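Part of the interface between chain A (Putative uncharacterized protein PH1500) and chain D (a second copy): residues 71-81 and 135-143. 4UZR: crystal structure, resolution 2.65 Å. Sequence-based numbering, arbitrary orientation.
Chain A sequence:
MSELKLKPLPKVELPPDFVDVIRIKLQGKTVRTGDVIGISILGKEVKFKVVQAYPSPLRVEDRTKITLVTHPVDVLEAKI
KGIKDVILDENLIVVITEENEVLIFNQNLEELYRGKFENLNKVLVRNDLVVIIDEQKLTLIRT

Chain A (71-81) HPVDVLEAKIK
Chain D (135-143) EQKLTLIRT

Two strands from copies of one protein, A:Asp74–A:Lys79 and D:Lys137–D:Arg142, join as an antiparallel pair, their axes 165° apart and 4.5 Å at closest approach. Register is set by A:Lys79 opposite D:Lys137 and A:Asp74 opposite D:Arg142, so paired residue numbers sum to 216. Both strands stay extended, phi mostly near -110 to -135° and psi 113 to 146°; D:Lys137 is flatter at -151/164, A:Lys79 tighter at -72/114. Hydrogen-bonded pairs at A:Ala78, A:Leu76 and A:Asp74 alternate with non-bonded ones, and side chains alternate faces with them; the bonds are backbone amide to carbonyl, indifferent to side-chain identity.

Chain D enters at D:Gln136 (-146/-31), whose O accepts a weak bond from A:Ile80 N at 3.0 Å, bent to 127°. D:Lys137, chi1 p and chi2 t, forms a non-hydrogen-bonded pair with A:Lys79 (m, m), their CA atoms 4.1 Å apart; the aliphatic stems touch, A:Lys79 CD to D:Lys137 CB 3.8 Å, and neither amine is modelled. D:Leu138 (t, chi2 147°) opens the ladder: D:Leu138 N reaches A:Ala78 O and A:Ala78 N reaches D:Leu138 O, each 2.8 Å.

D:Thr139 (m) lies on the other face opposite A:Glu77 (m, t, chi3 -20°), CA to CA 4.5 Å. Here A:Glu77 CA brings its hydrogen to D:Leu138 O, 3.3 Å between heavy atoms.

D:Leu140 (t, p) makes the shortest bond, D:Leu140 N to A:Leu76 O 2.7 Å, returned by A:Leu76 N to D:Leu140 O at 2.8 Å. The leucines pack as apolar partners, A:Leu76 (m, t) CD1 to D:Leu140 CD2 4.2 Å.

D:Ile141 (m, t) faces A:Val75 (t) and makes apolar contact with A:Val73 (t), A:Val73 CG1 to D:Ile141 CG2 4.1 Å. At D:Arg142 (t, t, 3°, -176°) the ladder loosens: D:Arg142 N to A:Asp74 O 3.2 Å, A:Asp74 N to D:Arg142 O a weak 3.4 Å. The guanidinium lies obliquely near A:Leu76, D:Arg142 NH2 to A:Leu76 CD1 3.7 Å.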

# COMPACT_ATOMS: atom_id res chain seq x y z
N HIS A 71 27.47 -6.00 12.40
CA HIS A 71 26.44 -5.33 11.60
C HIS A 71 27.00 -4.37 10.54
O HIS A 71 27.98 -3.67 10.79
CB HIS A 71 25.45 -4.63 12.52
CG HIS A 71 24.62 -5.58 13.34
ND1 HIS A 71 23.60 -6.33 12.79
CD2 HIS A 71 24.66 -5.90 14.65
CE1 HIS A 71 23.05 -7.08 13.73
NE2 HIS A 71 23.67 -6.83 14.87
N PRO A 72 26.35 -4.32 9.36
CA PRO A 72 26.83 -3.61 8.17
C PRO A 72 26.49 -2.11 8.14
O PRO A 72 26.01 -1.63 7.12
CB PRO A 72 26.12 -4.33 7.02
CG PRO A 72 24.96 -5.06 7.64
CD PRO A 72 25.02 -4.91 9.13
N VAL A 73 26.71 -1.41 9.24
CA VAL A 73 26.48 0.03 9.32
C VAL A 73 27.50 0.86 8.53
O VAL A 73 28.71 0.60 8.60
CB VAL A 73 26.45 0.49 10.80
CG1 VAL A 73 26.66 1.99 10.91
CG2 VAL A 73 25.14 0.07 11.45
N ASP A 74 27.02 1.85 7.79
CA ASP A 74 27.89 2.82 7.11
C ASP A 74 27.63 4.25 7.57
O ASP A 74 26.49 4.64 7.81
CB ASP A 74 27.71 2.75 5.59
CG ASP A 74 28.57 1.69 4.94
OD1 ASP A 74 29.54 1.22 5.59
OD2 ASP A 74 28.30 1.33 3.78
N VAL A 75 28.71 5.02 7.70
CA VAL A 75 28.61 6.41 8.14
C VAL A 75 29.16 7.36 7.08
O VAL A 75 30.35 7.32 6.75
CB VAL A 75 29.36 6.64 9.46
CG1 VAL A 75 29.29 8.11 9.86
CG2 VAL A 75 28.80 5.76 10.55
N LEU A 76 28.29 8.22 6.56
CA LEU A 76 28.66 9.18 5.53
C LEU A 76 28.53 10.60 6.06
O LEU A 76 27.66 10.88 6.88
CB LEU A 76 27.78 8.99 4.29
CG LEU A 76 27.79 7.59 3.66
CD1 LEU A 76 26.77 7.50 2.54
CD2 LEU A 76 29.18 7.26 3.14
N GLU A 77 29.41 11.49 5.61
CA GLU A 77 29.42 12.86 6.09
C GLU A 77 29.57 13.88 4.96
O GLU A 77 30.25 13.62 3.97
CB GLU A 77 30.53 13.08 7.12
CG GLU A 77 30.44 12.20 8.35
CD GLU A 77 31.49 12.54 9.39
OE1 GLU A 77 32.51 13.17 9.01
OE2 GLU A 77 31.31 12.19 10.57
N ALA A 78 28.94 15.03 5.13
CA ALA A 78 29.08 16.14 4.19
C ALA A 78 29.28 17.45 4.95
O ALA A 78 28.37 17.91 5.65
CB ALA A 78 27.87 16.22 3.28
N LYS A 79 30.46 18.04 4.82
CA LYS A 79 30.76 19.29 5.50
C LYS A 79 30.00 20.44 4.85
O LYS A 79 30.24 20.78 3.69
CB LYS A 79 32.26 19.58 5.48
CG LYS A 79 33.08 18.74 6.45
CD LYS A 79 32.93 19.23 7.88
N ILE A 80 29.06 21.02 5.60
CA ILE A 80 28.29 22.16 5.11
C ILE A 80 28.18 23.21 6.21
O ILE A 80 27.62 22.95 7.28
CB ILE A 80 26.87 21.74 4.67
CG1 ILE A 80 26.94 20.75 3.50
CG2 ILE A 80 26.05 22.96 4.28
CD1 ILE A 80 25.59 20.22 3.07
N LYS A 81 28.70 24.40 5.94
CA LYS A 81 28.75 25.46 6.95
C LYS A 81 27.37 26.08 7.18
O LYS A 81 26.73 26.55 6.25
CB LYS A 81 29.76 26.54 6.55
N GLU D 135 26.21 22.29 13.25
CA GLU D 135 26.45 23.55 12.54
C GLU D 135 27.75 23.55 11.75
O GLU D 135 28.35 24.60 11.53
CB GLU D 135 26.45 24.72 13.53
N GLN D 136 28.17 22.37 11.31
CA GLN D 136 29.41 22.25 10.54
C GLN D 136 29.33 21.16 9.48
O GLN D 136 29.95 21.26 8.42
CB GLN D 136 30.59 21.97 11.48
N LYS D 137 28.55 20.11 9.76
CA LYS D 137 28.44 18.99 8.84
C LYS D 137 27.09 18.28 8.93
O LYS D 137 26.34 18.45 9.88
CB LYS D 137 29.56 17.98 9.09
CG LYS D 137 29.58 17.40 10.49
CD LYS D 137 30.70 16.38 10.66
N LEU D 138 26.81 17.49 7.90
CA LEU D 138 25.64 16.63 7.88
C LEU D 138 26.13 15.19 7.95
O LEU D 138 26.98 14.78 7.16
CB LEU D 138 24.84 16.84 6.59
CG LEU D 138 23.62 15.95 6.34
CD1 LEU D 138 22.56 16.73 5.59
CD2 LEU D 138 23.98 14.70 5.56
N THR D 139 25.60 14.42 8.90
CA THR D 139 26.00 13.03 9.04
C THR D 139 24.88 12.08 8.65
O THR D 139 23.79 12.13 9.21
CB THR D 139 26.45 12.72 10.48
OG1 THR D 139 27.50 13.62 10.86
CG2 THR D 139 26.96 11.28 10.57
N LEU D 140 25.15 11.21 7.68
CA LEU D 140 24.16 10.22 7.27
C LEU D 140 24.58 8.83 7.72
O LEU D 140 25.71 8.40 7.50
CB LEU D 140 23.96 10.24 5.76
CG LEU D 140 23.07 9.13 5.20
CD1 LEU D 140 21.65 9.27 5.72
CD2 LEU D 140 23.09 9.12 3.68
N ILE D 141 23.65 8.11 8.35
CA ILE D 141 23.91 6.75 8.79
C ILE D 141 22.86 5.83 8.19
O ILE D 141 21.66 5.98 8.44
CB ILE D 141 23.87 6.65 10.33
CG1 ILE D 141 24.79 7.68 10.96
CG2 ILE D 141 24.24 5.25 10.77
CD1 ILE D 141 24.35 8.13 12.33
N ARG D 142 23.32 4.89 7.37
CA ARG D 142 22.42 3.93 6.72
C ARG D 142 22.51 2.57 7.41
O ARG D 142 23.60 2.06 7.66
CB ARG D 142 22.76 3.81 5.24
CG ARG D 142 21.88 2.84 4.46
CD ARG D 142 22.40 2.65 3.05
NE ARG D 142 23.64 3.40 2.83
CZ ARG D 142 24.27 3.47 1.67
NH1 ARG D 142 23.80 2.82 0.61
NH2 ARG D 142 25.38 4.18 1.56
N THR D 143 21.35 1.99 7.71
CA THR D 143 21.29 0.72 8.41
C THR D 143 20.89 -0.42 7.47
O THR D 143 21.74 -1.06 6.85
CB THR D 143 20.30 0.78 9.58
OG1 THR D 143 20.55 1.95 10.36
CG2 THR D 143 20.44 -0.45 10.47
OXT THR D 143 19.71 -0.70 7.30